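Local coordinates for replication protein A (Methanococcus maripaludis, PDB 3E0E) that probably binds single-stranded DNA during replication through OB-fold domains, one of which is this fragment, at residues 36-41 with 58-63. Sequence-based numbering, arbitrary orientation.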
ATOM      1  N   LYS A  36     -16.518  11.498   7.945  1.00 28.73           N
ATOM      2  CA  LYS A  36     -15.142  11.524   8.406  1.00 25.43           C
ATOM      3  C   LYS A  36     -14.263  10.559   7.632  1.00 22.48           C
ATOM      4  O   LYS A  36     -14.583   9.376   7.516  1.00 24.00           O
ATOM      5  N   GLY A  37     -13.153  11.061   7.097  1.00 18.13           N
ATOM      6  CA  GLY A  37     -12.252  10.209   6.340  1.00 15.77           C
ATOM      7  C   GLY A  37     -10.789  10.498   6.618  1.00 14.20           C
ATOM      8  O   GLY A  37     -10.446  11.545   7.165  1.00 12.79           O
ATOM      9  N   GLN A  38      -9.926   9.556   6.246  1.00 13.85           N
ATOM     10  CA  GLN A  38      -8.484   9.697   6.437  1.00 13.60           C
ATOM     11  C   GLN A  38      -7.749   9.059   5.275  1.00 11.06           C
ATOM     12  O   GLN A  38      -8.284   8.191   4.594  1.00 10.89           O
ATOM     13  CB  GLN A  38      -8.007   8.975   7.697  1.00 16.17           C
ATOM     14  CG  GLN A  38      -8.662   9.368   8.983  1.00 18.58           C
ATOM     15  CD  GLN A  38      -7.916   8.801  10.168  1.00 17.27           C
ATOM     16  OE1 GLN A  38      -7.728   7.582  10.286  1.00 19.14           O
ATOM     17  NE2 GLN A  38      -7.475   9.678  11.052  1.00 17.09           N
ATOM     18  N   LEU A  39      -6.510   9.490   5.071  1.00  9.84           N
ATOM     19  CA  LEU A  39      -5.657   8.944   4.021  1.00 11.05           C
ATOM     20  C   LEU A  39      -4.215   8.916   4.491  1.00 11.03           C
ATOM     21  O   LEU A  39      -3.717   9.890   5.045  1.00 10.38           O
ATOM     22  CB  LEU A  39      -5.736   9.787   2.734  1.00 10.55           C
ATOM     23  CG  LEU A  39      -4.736   9.502   1.594  1.00 14.23           C
ATOM     24  CD1 LEU A  39      -3.356  10.026   1.960  1.00 15.42           C
ATOM     25  CD2 LEU A  39      -4.696   8.018   1.271  1.00 10.95           C
ATOM     26  N   LYS A  40      -3.547   7.793   4.259  1.00 11.23           N
ATOM     27  CA  LYS A  40      -2.139   7.658   4.598  1.00 10.47           C
ATOM     28  C   LYS A  40      -1.531   7.007   3.362  1.00  9.97           C
ATOM     29  O   LYS A  40      -1.911   5.895   2.995  1.00 10.73           O
ATOM     30  CB  LYS A  40      -1.950   6.749   5.818  1.00 12.88           C
ATOM     31  CG  LYS A  40      -0.944   7.267   6.848  1.00 19.68           C
ATOM     32  CD  LYS A  40       0.266   6.353   7.005  1.00 15.97           C
ATOM     33  CE  LYS A  40      -0.079   5.011   7.646  1.00 16.90           C
ATOM     34  NZ  LYS A  40       0.112   5.002   9.132  1.00 15.97           N
ATOM     35  N   SER A  41      -0.623   7.711   2.694  1.00  9.65           N
ATOM     36  CA  SER A  41       0.018   7.167   1.508  1.00 11.28           C
ATOM     37  C   SER A  41       1.318   6.448   1.848  1.00  9.76           C
ATOM     38  O   SER A  41       2.051   6.849   2.752  1.00 11.27           O
ATOM     39  CB  SER A  41       0.311   8.278   0.494  1.00 11.78           C
ATOM     40  OG  SER A  41      -0.884   8.910   0.071  1.00 17.58           O
ATOM     41  N   GLU A  58      -9.793   3.950   8.684  1.00 14.76           N
ATOM     42  CA  GLU A  58      -9.100   3.285   9.788  1.00 14.16           C
ATOM     43  C   GLU A  58      -7.725   2.711   9.438  1.00 13.18           C
ATOM     44  O   GLU A  58      -6.823   2.708  10.271  1.00 12.81           O
ATOM     45  CB  GLU A  58      -9.964   2.176  10.397  1.00 16.79           C
ATOM     46  CG  GLU A  58     -10.393   1.102   9.425  1.00 19.20           C
ATOM     47  CD  GLU A  58     -11.826   1.280   8.981  1.00 19.85           C
ATOM     48  OE1 GLU A  58     -12.643   0.376   9.253  1.00 20.30           O
ATOM     49  OE2 GLU A  58     -12.137   2.323   8.367  1.00 20.38           O
ATOM     50  N   LEU A  59      -7.547   2.218   8.218  1.00 10.14           N
ATOM     51  CA  LEU A  59      -6.245   1.673   7.866  1.00 11.48           C
ATOM     52  C   LEU A  59      -5.179   2.763   7.810  1.00 10.95           C
ATOM     53  O   LEU A  59      -3.989   2.472   7.758  1.00 11.64           O
ATOM     54  CB  LEU A  59      -6.312   0.928   6.532  1.00 12.76           C
ATOM     55  CG  LEU A  59      -7.063  -0.403   6.595  1.00 13.89           C
ATOM     56  CD1 LEU A  59      -6.979  -1.093   5.245  1.00 16.26           C
ATOM     57  CD2 LEU A  59      -6.456  -1.287   7.678  1.00 14.34           C
ATOM     58  N   ALA A  60      -5.600   4.023   7.820  1.00 11.06           N
ATOM     59  CA  ALA A  60      -4.637   5.111   7.786  1.00 11.23           C
ATOM     60  C   ALA A  60      -3.890   5.172   9.114  1.00 11.68           C
ATOM     61  O   ALA A  60      -2.861   5.832   9.227  1.00 12.61           O
ATOM     62  CB  ALA A  60      -5.340   6.438   7.512  1.00 12.54           C
ATOM     63  N   ASP A  61      -4.420   4.487  10.124  1.00 10.32           N
ATOM     64  CA  ASP A  61      -3.783   4.459  11.434  1.00 10.94           C
ATOM     65  C   ASP A  61      -3.049   3.149  11.686  1.00 13.52           C
ATOM     66  O   ASP A  61      -2.550   2.907  12.787  1.00 14.70           O
ATOM     67  CB  ASP A  61      -4.820   4.711  12.530  1.00  9.24           C
ATOM     68  CG  ASP A  61      -5.150   6.182  12.681  1.00 10.53           C
ATOM     69  OD1 ASP A  61      -6.327   6.511  12.933  1.00 11.80           O
ATOM     70  OD2 ASP A  61      -4.224   7.015  12.552  1.00 11.96           O
ATOM     71  N   PHE A  62      -2.980   2.305  10.661  1.00 13.27           N
ATOM     72  CA  PHE A  62      -2.278   1.032  10.778  1.00 13.95           C
ATOM     73  C   PHE A  62      -0.803   1.312  11.077  1.00 14.94           C
ATOM     74  O   PHE A  62      -0.184   2.159  10.431  1.00 14.48           O
ATOM     75  CB  PHE A  62      -2.394   0.247   9.474  1.00 11.95           C
ATOM     76  CG  PHE A  62      -1.809  -1.129   9.548  1.00 12.64           C
ATOM     77  CD1 PHE A  62      -2.523  -2.171  10.123  1.00 13.03           C
ATOM     78  CD2 PHE A  62      -0.537  -1.380   9.051  1.00 12.56           C
ATOM     79  CE1 PHE A  62      -1.974  -3.452  10.203  1.00 13.12           C
ATOM     80  CE2 PHE A  62       0.018  -2.649   9.126  1.00 11.61           C
ATOM     81  CZ  PHE A  62      -0.699  -3.686   9.701  1.00 10.57           C
ATOM     82  N   GLU A  63      -0.242   0.603  12.052  1.00 17.02           N
ATOM     83  CA  GLU A  63       1.154   0.809  12.415  1.00 19.65           C
ATOM     84  C   GLU A  63       2.104   0.205  11.386  1.00 18.56           C
ATOM     85  O   GLU A  63       2.332  -1.002  11.362  1.00 17.94           O
ATOM     86  CB  GLU A  63       1.440   0.223  13.805  1.00 24.18           C
ATOM     87  CG  GLU A  63       1.098  -1.252  13.948  1.00 29.36           C
ATOM     88  CD  GLU A  63       1.505  -1.829  15.295  1.00 32.49           C
ATOM     89  OE1 GLU A  63       0.953  -1.391  16.328  1.00 35.31           O
ATOM     90  OE2 GLU A  63       2.381  -2.720  15.316  1.00 33.41           O
TER
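Ala60 brings its methyl group up to strand 37-46 where two residues of alternate positions, Gln38 and Lys40, turn their side chains to the same face. Its CB lies 3.7 Å from Gln38 CB and 3.8 Å from Lys40 CB, and the closest backbones are there too, with the CA atoms of Lys40 and Ala60 4.8 Å apart. This is the tight part of the contact: the close approach of the 3-10 turn that runs through 58-61 to the strand is consistent with the small side chain at this point, while Leu39 points the other way, onto Thr54 and Trp56.

Lys40 then bends over the end of that turn. Its chain is kinked at chi2, chi3 and chi4, and CG passes 3.4 Å from Ala60 O before NZ donates to two backbone carbonyls. NZ sits above the carbonyl plane of Ala60, 3.1 Å from its O, and reaches Phe62 O at the same length but a straighter angle, 152° at the oxygen. One ammonium group thus gathers two carbonyls where the turn runs out into loop, while the ring of Phe62 leads away from strand 37-46 to Ile90 and Ile92.

The outer side is looser. Gln38 and the exposed Asp61 cross at about a right angle, their amide and carboxylate planes 70° apart, and the carboxylate of Asp61 finds its salt bridge with Lys26 of the adjoining strand 12-29.

The 3-10 turn in the connection between strands 49-56 and 69-78, packed here on strand 37-46, occupies the place where many OB folds carry a helix between the third and fourth barrel strands.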